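Local coordinates for lasso peptide isopeptidase AtxE2 (PDB 5TXE), which hydrolyses the isopeptide bond of the threaded lasso peptides astexin-2 and astexin-3, converting them to linear peptides, at residues S135-H140 against L179-L184; E41-L46 against F443-T448; L61-D66 against R360-Q365; P165-A170 against L184-R189. The protein carries 1 engineered substitution. All coordinates share one frame; numbering follows the deposited sequence.

Contact 1. Residues S135-H140 against L179-L184; sequences SPSGTH and LDDNTL
The carboxylate of Asp-181 reaches into the turn at Ser-135 to Gly-138. Asp-181 OD1 accepts the backbone N-H of Ser-137 at 2.8 Å from N, with an N-H...O angle of 158°. The syn lone pair of OD1 is used. Ser-137 OG lies 3.1 Å from the same Asp-181 OD1, but the single proton of this hydroxyl has another acceptor within reach. The Pro-136 ring slides past the carboxylate, and its CD is 3.2 Å from Asp-181 OD1. An alanine in place of Asp-181 would remove the carboxylate and would probably cost the Ser-137 N-H this acceptor and loosen the two turns from each other. Both turns are type I, Ser-135 to Gly-138 and Asp-180 to Thr-183. Each joins the first and second strands of a four-stranded antiparallel sheet, and the two sheets are consecutive blades of the beta-propeller. On the first turn, Ser-135 OG accepts the N-H of His-140 at 3.0 Å from N. A chain of hydrogen bonds links Ser-135 OG with Ser-137 OG, Ser-137 OG with Thr-139 OG1, and Thr-139 OG1 with His-140 ND1; either partner could be the donor in each. Water 1 lies between the segments and donates to Asp-181 O at 3.1 Å. On the second turn, the CB of Asp-180 points away from segment 135-140, and the residue closes an Asx turn. Asp-180 OD1 accepts Asn-182 N through the anti lone pair, and Thr-183 OG1 from above the carboxylate plane at 2.8 Å. Trp-178 packs against Ser-135 and Pro-136.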
# COMPACT_ATOMS: atom_id res chain seq x y z
N SER A 135 -1.95 -3.32 28.57
CA SER A 135 -1.61 -2.83 29.92
C SER A 135 -0.51 -3.77 30.49
O SER A 135 -0.40 -4.88 30.04
CB SER A 135 -2.81 -2.84 30.84
OG SER A 135 -3.38 -4.15 30.91
N PRO A 136 0.34 -3.29 31.42
CA PRO A 136 1.44 -4.10 32.01
C PRO A 136 0.94 -5.37 32.64
O PRO A 136 1.58 -6.39 32.54
CB PRO A 136 2.04 -3.18 33.07
CG PRO A 136 1.70 -1.78 32.60
CD PRO A 136 0.39 -1.87 31.85
N SER A 137 -0.25 -5.33 33.24
CA SER A 137 -0.85 -6.55 33.79
C SER A 137 -1.32 -7.56 32.75
O SER A 137 -1.69 -8.70 33.07
CB SER A 137 -2.08 -6.18 34.64
OG SER A 137 -3.10 -5.58 33.84
N GLY A 138 -1.41 -7.15 31.49
CA GLY A 138 -1.91 -8.05 30.46
C GLY A 138 -3.43 -8.20 30.43
O GLY A 138 -3.93 -9.09 29.75
N THR A 139 -4.15 -7.33 31.11
CA THR A 139 -5.61 -7.52 31.21
C THR A 139 -6.45 -6.58 30.31
O THR A 139 -7.62 -6.83 30.12
CB THR A 139 -6.14 -7.32 32.66
OG1 THR A 139 -5.77 -6.02 33.10
CG2 THR A 139 -5.58 -8.39 33.63
N HIS A 140 -5.89 -5.48 29.83
CA HIS A 140 -6.65 -4.56 29.01
C HIS A 140 -5.83 -4.11 27.82
O HIS A 140 -4.60 -4.19 27.85
CB HIS A 140 -7.04 -3.33 29.80
CG HIS A 140 -8.00 -3.64 30.89
ND1 HIS A 140 -7.59 -4.10 32.13
CD2 HIS A 140 -9.35 -3.60 30.91
CE1 HIS A 140 -8.66 -4.31 32.87
NE2 HIS A 140 -9.74 -4.01 32.16
N LEU A 179 1.22 4.09 30.89
CA LEU A 179 2.31 4.39 31.82
C LEU A 179 2.32 3.38 33.01
O LEU A 179 3.39 3.02 33.48
CB LEU A 179 2.24 5.81 32.33
CG LEU A 179 2.43 6.93 31.30
CD1 LEU A 179 2.40 8.31 31.96
CD2 LEU A 179 3.74 6.73 30.56
N ASP A 180 1.15 2.92 33.43
CA ASP A 180 0.99 1.81 34.36
C ASP A 180 -0.41 1.27 34.14
O ASP A 180 -1.11 1.76 33.27
CB ASP A 180 1.26 2.24 35.82
CG ASP A 180 0.30 3.32 36.32
OD1 ASP A 180 -0.91 3.27 36.03
OD2 ASP A 180 0.76 4.25 37.00
N ASP A 181 -0.87 0.32 34.94
CA ASP A 181 -2.19 -0.26 34.72
C ASP A 181 -3.41 0.68 34.75
O ASP A 181 -4.47 0.30 34.24
CB ASP A 181 -2.44 -1.42 35.68
CG ASP A 181 -1.61 -2.64 35.33
OD1 ASP A 181 -1.51 -2.99 34.12
OD2 ASP A 181 -1.07 -3.25 36.28
N ASN A 182 -3.26 1.88 35.30
CA ASN A 182 -4.36 2.82 35.47
C ASN A 182 -4.06 4.18 34.87
O ASN A 182 -4.79 5.13 35.13
CB ASN A 182 -4.61 3.03 36.98
CG ASN A 182 -4.93 1.74 37.69
OD1 ASN A 182 -5.99 1.13 37.44
ND2 ASN A 182 -3.98 1.25 38.50
N THR A 183 -3.01 4.29 34.06
CA THR A 183 -2.61 5.60 33.60
C THR A 183 -2.21 5.54 32.13
O THR A 183 -1.49 4.62 31.73
CB THR A 183 -1.43 6.08 34.42
OG1 THR A 183 -1.74 5.95 35.82
CG2 THR A 183 -1.09 7.48 34.09
N LEU A 184 -2.71 6.50 31.33
CA LEU A 184 -2.47 6.50 29.88
C LEU A 184 -1.89 7.83 29.52
O LEU A 184 -2.34 8.87 29.99
CB LEU A 184 -3.78 6.31 29.07
CG LEU A 184 -4.49 4.97 29.15
CD1 LEU A 184 -5.87 5.10 28.52
CD2 LEU A 184 -3.70 3.90 28.42
O HOH W 1 -4.95 -2.62 33.18

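Contact 2. Residues E41-L46 against F443-T448; sequences EVLVRL and FLRGGT
Arg-445 leaves its backbone with CG anti to N (chi1 -179°), runs straight through CD, and bends at chi3 (-71°). The bend brings the guanidinium to the backbone of Leu-46, just after helix 40-44. Phe-443 also has CG anti to its backbone N, and its ring comes to lie beside the guanidinium and Leu-46. The segment 443-448 is a loop between strand 431-436 and helix 454-459 of the alpha/beta-hydrolase domain. It meets the N-terminal helix, which also packs on helix 643-662. Arg-445 NH1 donates to Leu-46 O at 3.1 Å, with an N-H...O angle of 154°. The donor sits above the carbonyl plane, while the oxygen is at the guanidinium edge. NH2 adds a weak bond to Leu-46 O and another weak one to Ala-47 O. Phe-443 CE2 lies over one guanidinium face, offset toward the rim. Leu-46 crosses the Phe-443 side chain at about a right angle, with CD1 3.8 Å from Phe-443 CZ. Leu-43 runs obliquely past Arg-445, its CD1 4.0 Å from Arg-445 CG. An alanine in place of Arg-445 would remove the guanidinium and its aliphatic stem, and would probably leave Leu-46 O without these donors and Leu-43 less well packed. Leu-43 O already accepts Leu-46 N at 3.1 Å. Water 2 donates weakly to that oxygen and accepts from Arg-445 NH1 at 3.0 Å.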
# COMPACT_ATOMS: atom_id res chain seq x y z
N GLU A 41 -17.66 -10.69 -5.72
CA GLU A 41 -18.43 -10.75 -4.44
C GLU A 41 -17.64 -11.47 -3.34
O GLU A 41 -17.65 -11.05 -2.21
CB GLU A 41 -19.85 -11.37 -4.67
CG GLU A 41 -20.88 -10.46 -5.42
CD GLU A 41 -20.61 -10.25 -6.95
OE1 GLU A 41 -19.92 -11.12 -7.61
OE2 GLU A 41 -21.06 -9.19 -7.52
N VAL A 42 -16.92 -12.52 -3.71
CA VAL A 42 -16.09 -13.24 -2.76
C VAL A 42 -14.86 -12.40 -2.40
O VAL A 42 -14.55 -12.24 -1.24
CB VAL A 42 -15.68 -14.64 -3.31
CG1 VAL A 42 -14.77 -15.38 -2.33
CG2 VAL A 42 -16.92 -15.48 -3.58
N LEU A 43 -14.20 -11.85 -3.42
CA LEU A 43 -12.95 -11.12 -3.20
C LEU A 43 -13.13 -9.89 -2.32
O LEU A 43 -12.36 -9.64 -1.39
CB LEU A 43 -12.37 -10.70 -4.54
CG LEU A 43 -11.07 -9.92 -4.51
CD1 LEU A 43 -9.98 -10.79 -3.87
CD2 LEU A 43 -10.65 -9.48 -5.90
N VAL A 44 -14.16 -9.11 -2.59
CA VAL A 44 -14.33 -7.89 -1.83
C VAL A 44 -14.61 -8.19 -0.35
O VAL A 44 -14.29 -7.39 0.52
CB VAL A 44 -15.40 -6.96 -2.44
CG1 VAL A 44 -16.80 -7.51 -2.22
CG2 VAL A 44 -15.37 -5.59 -1.77
N ARG A 45 -15.17 -9.37 -0.06
CA ARG A 45 -15.45 -9.72 1.33
C ARG A 45 -14.31 -10.43 2.07
O ARG A 45 -14.47 -10.78 3.22
CB ARG A 45 -16.68 -10.61 1.37
CG ARG A 45 -17.98 -9.93 0.99
CD ARG A 45 -19.11 -10.95 0.97
NE ARG A 45 -20.42 -10.33 0.91
CZ ARG A 45 -21.01 -9.93 -0.20
NH1 ARG A 45 -20.39 -10.05 -1.37
NH2 ARG A 45 -22.21 -9.41 -0.14
N LEU A 46 -13.19 -10.71 1.41
CA LEU A 46 -12.03 -11.36 2.13
C LEU A 46 -11.46 -10.40 3.13
O LEU A 46 -11.05 -9.28 2.77
CB LEU A 46 -10.96 -11.83 1.16
CG LEU A 46 -11.38 -12.97 0.22
CD1 LEU A 46 -10.32 -13.30 -0.82
CD2 LEU A 46 -11.70 -14.23 1.00
N PHE A 443 -0.66 -11.50 -1.45
CA PHE A 443 -1.88 -12.11 -1.91
C PHE A 443 -2.35 -11.42 -3.20
O PHE A 443 -2.30 -10.22 -3.29
CB PHE A 443 -2.92 -12.08 -0.81
CG PHE A 443 -4.25 -12.53 -1.24
CD1 PHE A 443 -4.42 -13.79 -1.81
CD2 PHE A 443 -5.38 -11.66 -1.12
CE1 PHE A 443 -5.69 -14.20 -2.28
CE2 PHE A 443 -6.64 -12.07 -1.57
CZ PHE A 443 -6.80 -13.34 -2.15
N LEU A 444 -2.72 -12.19 -4.19
CA LEU A 444 -3.24 -11.64 -5.45
C LEU A 444 -4.66 -11.16 -5.24
O LEU A 444 -5.60 -11.95 -5.32
CB LEU A 444 -3.21 -12.71 -6.52
CG LEU A 444 -1.77 -13.19 -6.87
CD1 LEU A 444 -1.85 -14.33 -7.85
CD2 LEU A 444 -0.88 -12.12 -7.41
N ARG A 445 -4.82 -9.88 -4.89
CA ARG A 445 -6.13 -9.33 -4.53
C ARG A 445 -6.52 -8.37 -5.67
O ARG A 445 -7.13 -8.83 -6.64
CB ARG A 445 -6.04 -8.67 -3.16
CG ARG A 445 -7.31 -8.06 -2.59
CD ARG A 445 -7.22 -7.41 -1.21
NE ARG A 445 -7.07 -8.31 -0.10
CZ ARG A 445 -8.07 -8.76 0.63
NH1 ARG A 445 -9.32 -8.50 0.31
NH2 ARG A 445 -7.79 -9.53 1.63
N GLY A 446 -6.12 -7.10 -5.60
CA GLY A 446 -6.53 -6.12 -6.63
C GLY A 446 -5.38 -5.32 -7.19
O GLY A 446 -5.57 -4.28 -7.84
N GLY A 447 -4.15 -5.79 -6.96
CA GLY A 447 -2.97 -5.03 -7.37
C GLY A 447 -2.86 -3.80 -6.53
O GLY A 447 -3.53 -3.70 -5.50
N THR A 448 -2.06 -2.83 -6.93
CA THR A 448 -1.85 -1.69 -6.06
C THR A 448 -3.13 -0.93 -5.93
O THR A 448 -3.83 -0.64 -6.92
CB THR A 448 -0.77 -0.77 -6.64
OG1 THR A 448 0.42 -1.53 -6.80
CG2 THR A 448 -0.49 0.36 -5.72
O HOH W 2 -10.68 -6.77 -1.72

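Contact 3. Residues L61-D66 against R360-Q365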
# COMPACT_ATOMS: atom_id res chain seq x y z
N LEU A 61 0.19 -6.09 14.82
CA LEU A 61 -0.14 -6.96 15.94
C LEU A 61 0.69 -6.60 17.14
O LEU A 61 1.73 -5.94 16.99
CB LEU A 61 0.04 -8.41 15.55
CG LEU A 61 1.45 -8.89 15.21
CD1 LEU A 61 2.24 -9.25 16.46
CD2 LEU A 61 1.34 -10.10 14.33
N SER A 62 0.21 -7.00 18.32
CA SER A 62 0.93 -6.79 19.52
C SER A 62 0.84 -7.98 20.44
O SER A 62 -0.24 -8.50 20.70
CB SER A 62 0.28 -5.62 20.18
OG SER A 62 0.98 -5.24 21.36
N LEU A 63 1.97 -8.45 20.94
CA LEU A 63 1.99 -9.58 21.90
C LEU A 63 1.79 -9.08 23.29
O LEU A 63 2.29 -8.02 23.66
CB LEU A 63 3.30 -10.31 21.89
CG LEU A 63 3.58 -11.02 20.59
CD1 LEU A 63 4.96 -11.65 20.64
CD2 LEU A 63 2.55 -12.09 20.33
N SER A 64 1.06 -9.85 24.08
CA SER A 64 0.94 -9.51 25.50
C SER A 64 2.35 -9.50 26.19
O SER A 64 3.28 -10.15 25.69
CB SER A 64 0.00 -10.51 26.18
OG SER A 64 0.52 -11.83 26.16
N PRO A 65 2.51 -8.76 27.28
CA PRO A 65 3.75 -8.78 28.10
C PRO A 65 4.29 -10.17 28.39
O PRO A 65 5.46 -10.39 28.14
CB PRO A 65 3.33 -8.05 29.37
CG PRO A 65 2.36 -7.06 28.80
CD PRO A 65 1.50 -7.92 27.94
N ASP A 66 3.46 -11.13 28.76
CA ASP A 66 3.96 -12.50 28.99
C ASP A 66 4.10 -13.32 27.72
O ASP A 66 4.47 -14.50 27.77
CB ASP A 66 3.09 -13.27 30.01
CG ASP A 66 1.66 -13.59 29.50
OD1 ASP A 66 1.31 -13.30 28.33
OD2 ASP A 66 0.87 -14.13 30.31
N ARG A 360 9.70 -18.56 19.23
CA ARG A 360 8.82 -18.35 18.08
C ARG A 360 8.70 -16.86 17.69
O ARG A 360 8.82 -15.94 18.49
CB ARG A 360 7.45 -19.05 18.22
CG ARG A 360 7.03 -19.37 19.63
CD ARG A 360 6.49 -20.79 19.75
NE ARG A 360 5.12 -20.94 19.26
CZ ARG A 360 4.04 -20.43 19.86
NH1 ARG A 360 4.12 -19.69 20.97
NH2 ARG A 360 2.85 -20.66 19.32
N LEU A 361 8.48 -16.68 16.40
CA LEU A 361 8.07 -15.43 15.84
C LEU A 361 6.56 -15.58 15.58
O LEU A 361 6.11 -16.58 15.05
CB LEU A 361 8.82 -15.25 14.53
CG LEU A 361 9.35 -13.88 14.18
CD1 LEU A 361 10.03 -13.21 15.38
CD2 LEU A 361 10.33 -14.02 13.03
N ILE A 362 5.79 -14.59 16.00
CA ILE A 362 4.40 -14.48 15.58
C ILE A 362 4.29 -13.39 14.54
O ILE A 362 4.64 -12.23 14.83
CB ILE A 362 3.52 -14.16 16.77
CG1 ILE A 362 3.49 -15.41 17.67
CG2 ILE A 362 2.07 -14.00 16.36
CD1 ILE A 362 4.51 -15.49 18.75
N CYS A 363 3.77 -13.74 13.39
CA CYS A 363 3.74 -12.86 12.21
C CYS A 363 2.38 -12.81 11.51
O CYS A 363 1.63 -13.78 11.53
CB CYS A 363 4.71 -13.40 11.16
SG CYS A 363 6.40 -13.55 11.73
N ALA A 364 2.10 -11.71 10.81
CA ALA A 364 1.14 -11.81 9.73
C ALA A 364 1.87 -12.34 8.53
O ALA A 364 3.05 -12.09 8.37
CB ALA A 364 0.53 -10.44 9.42
N GLN A 365 1.17 -13.04 7.63
CA GLN A 365 1.80 -13.63 6.47
C GLN A 365 0.80 -13.69 5.33
O GLN A 365 -0.41 -13.83 5.57
CB GLN A 365 2.25 -15.05 6.80
CG GLN A 365 2.96 -15.79 5.67
CD GLN A 365 2.05 -16.70 4.87
OE1 GLN A 365 1.07 -17.24 5.37
NE2 GLN A 365 2.40 -16.93 3.62
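Leu-61 and Leu-63 stand on a short strand of the first sheet of the beta-propeller and face the last one. Here the first and last blades in the chain meet through side chains. Strand 61-63 and strand 360-365 run nearly antiparallel, at 164°, but their axes come no closer than 8.6 Å. They therefore do not pair as neighbours in one sheet. The packed part is centred on Leu-61. Its CG takes the crowded position between the backbone N and the carbonyl carbon (chi1 64°), and this lays CD2 against the backbone of the other strand. Leu-61 CD2 is 3.9 Å from Ala-364 N and 4.0 Å from Ile-362 O. It also meets the carbonyl carbon of Cys-363. The contact with Ile-362 CG2 is more distant, 4.5 Å from Leu-61 CD2. Leu-63 adds a second apolar touch, with CD2 4.2 Å from Ile-362 CB. Val-70 on strand 69-78 backs both leucines. The CB of Cys-363 points away from strand 61-63, and the residue is tied by a disulfide to Cys-354 on the neighbouring strand of its own sheet. A polar link between the blades uses a partner outside the segments: Leu-63 N is hydrogen-bonded to Glu-355 OE1 on strand 350-357. The loose side begins past Leu-63. Pro-65 and Asp-66 are exposed and reach nothing on 360-365. That turn is held locally instead. Asp-66 OD2 makes a salt bridge with Arg-68, and Ser-64 OG donates to Asp-66 OD1 at 2.7 Å, nearly along the C-O axis.

Contact 4. Residues P165-A170 against L184-R189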
# COMPACT_ATOMS: atom_id res chain seq x y z
N PRO A 165 -14.98 3.92 25.19
CA PRO A 165 -14.05 5.00 24.99
C PRO A 165 -13.64 5.59 26.33
O PRO A 165 -14.51 5.84 27.18
CB PRO A 165 -14.86 6.03 24.20
CG PRO A 165 -16.30 5.77 24.51
CD PRO A 165 -16.36 4.27 24.78
N VAL A 166 -12.34 5.85 26.51
CA VAL A 166 -11.84 6.45 27.76
C VAL A 166 -11.17 7.79 27.57
O VAL A 166 -11.01 8.54 28.50
CB VAL A 166 -10.94 5.48 28.51
CG1 VAL A 166 -11.74 4.25 28.93
CG2 VAL A 166 -9.76 5.03 27.65
N ILE A 167 -10.80 8.13 26.35
CA ILE A 167 -10.27 9.45 26.13
C ILE A 167 -10.90 10.04 24.89
O ILE A 167 -10.87 9.42 23.81
CB ILE A 167 -8.72 9.40 25.94
CG1 ILE A 167 -8.04 8.65 27.09
CG2 ILE A 167 -8.14 10.80 25.87
CD1 ILE A 167 -6.54 8.51 26.95
N GLU A 168 -11.38 11.28 25.02
CA GLU A 168 -11.86 12.04 23.89
C GLU A 168 -11.38 13.46 24.06
O GLU A 168 -11.33 13.93 25.17
CB GLU A 168 -13.38 12.07 23.85
CG GLU A 168 -13.91 12.82 22.64
CD GLU A 168 -15.44 12.94 22.63
OE1 GLU A 168 -16.12 12.07 23.20
OE2 GLU A 168 -15.93 13.91 22.00
N ASP A 169 -11.07 14.15 22.99
CA ASP A 169 -10.84 15.57 23.11
C ASP A 169 -11.40 16.34 21.91
O ASP A 169 -11.98 15.75 21.01
CB ASP A 169 -9.35 15.77 23.34
CG ASP A 169 -9.05 16.91 24.34
OD1 ASP A 169 -9.69 18.00 24.21
OD2 ASP A 169 -8.14 16.72 25.20
N ALA A 170 -11.23 17.65 21.89
CA ALA A 170 -11.56 18.47 20.70
C ALA A 170 -10.77 18.10 19.43
O ALA A 170 -11.16 18.46 18.32
CB ALA A 170 -11.34 19.94 21.00
N LEU A 184 -2.71 6.50 31.33
CA LEU A 184 -2.47 6.50 29.88
C LEU A 184 -1.89 7.83 29.52
O LEU A 184 -2.34 8.87 29.99
CB LEU A 184 -3.78 6.31 29.07
CG LEU A 184 -4.49 4.97 29.15
CD1 LEU A 184 -5.87 5.10 28.52
CD2 LEU A 184 -3.70 3.90 28.42
N ILE A 185 -0.93 7.78 28.62
CA ILE A 185 -0.44 9.01 28.01
C ILE A 185 -0.88 9.04 26.54
O ILE A 185 -0.92 8.01 25.87
CB ILE A 185 1.10 9.12 28.11
CG1 ILE A 185 1.56 10.39 27.47
CG2 ILE A 185 1.78 7.92 27.47
CD1 ILE A 185 3.00 10.74 27.79
N TYR A 186 -1.24 10.20 26.05
CA TYR A 186 -1.77 10.33 24.72
C TYR A 186 -1.42 11.65 24.11
O TYR A 186 -1.09 12.61 24.82
CB TYR A 186 -3.28 10.16 24.72
CG TYR A 186 -4.09 11.30 25.34
CD1 TYR A 186 -4.37 11.34 26.72
CD2 TYR A 186 -4.65 12.28 24.56
CE1 TYR A 186 -5.16 12.35 27.30
CE2 TYR A 186 -5.44 13.29 25.15
CZ TYR A 186 -5.68 13.31 26.52
OH TYR A 186 -6.48 14.31 27.07
N SER A 187 -1.43 11.67 22.78
CA SER A 187 -0.96 12.81 21.99
C SER A 187 -1.98 13.25 20.96
O SER A 187 -2.87 12.50 20.59
CB SER A 187 0.32 12.43 21.24
OG SER A 187 0.12 11.36 20.35
N GLY A 188 -1.81 14.48 20.49
CA GLY A 188 -2.58 14.99 19.33
C GLY A 188 -2.32 16.46 19.11
O GLY A 188 -1.41 17.00 19.75
N ARG A 189 -3.14 17.14 18.30
CA ARG A 189 -2.83 18.46 17.84
C ARG A 189 -3.97 19.46 17.94
O ARG A 189 -4.57 19.84 16.94
CB ARG A 189 -2.29 18.38 16.40
CG ARG A 189 -0.96 17.61 16.30
CD ARG A 189 -0.37 17.52 14.89
NE ARG A 189 -1.28 16.84 13.99
CZ ARG A 189 -1.17 16.87 12.67
NH1 ARG A 189 -0.18 17.52 12.09
NH2 ARG A 189 -2.03 16.23 11.93
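Ile-167 and Tyr-186 point at each other tip to tip. Ile-167 CG2 sits over the centre of the Tyr-186 ring, 3.6 Å from its centroid and 12° off the normal. This is a CH-pi contact on one ring face. The other branch of Ile-167, ending in CD1, reaches Tyr-186 CD1 at 3.6 Å. Ile-167 CD1 also lies 3.8 Å from Leu-184 CD1, so Ile-167 fills the angle between two side chains of one strand. Tyr-186 and Leu-184 both point toward it, with Ile-185 between them turned away. With CG in the crowded position between the backbone N and the carbonyl carbon (chi1 70°), the Tyr-186 ring presents a face to Ile-167 CG2. Val-166 crosses Leu-184 at about a right angle, with CG2 4.0 Å from Leu-184 CD1. Asp-169 meets the ring at its edge. Asp-169 OD2 accepts a weak hydrogen bond from Tyr-186 OH at 3.5 Å, and the carboxylate plane is turned 48° from the ring. The other oxygen, Asp-169 OD1, takes Ala-170 N at 2.8 Å through its anti lone pair, which should steady the carboxylate. Arg-241 of strand 240-243 touches Ile-167, Asp-169 and Tyr-186. Val-166 and Ile-167 together face Val-153 in a classic beta bulge. The last strand of one four-stranded sheet thus packs on the second strand of the next, the face-to-face stacking of consecutive blades in a beta-propeller.

Contacts 1, 3 and 4 belong to the propeller. Contacts 1 and 4 join the same two blades, share Leu-184, and have centres about 16 Å apart. Contact 3 lies about 18 Å from contact 1, centre to centre, and meets it where Pro-65 packs on Ser-135, Pro-136 and Gly-138. Contact 2 stands apart, in the hydrolase domain; its centre is about 25 Å from that of contact 3 and about 37 Å from that of contact 1. Its packed residues lie away from the catalytic ones, but Thr-448, ending segment 443-448, packs on an apolar side chain of the bound peptide and accepts a hydrogen bond from the backbone of Tyr-438, which stabilises the alkoxide intermediate. The nucleophile position carries the engineered Ala-527.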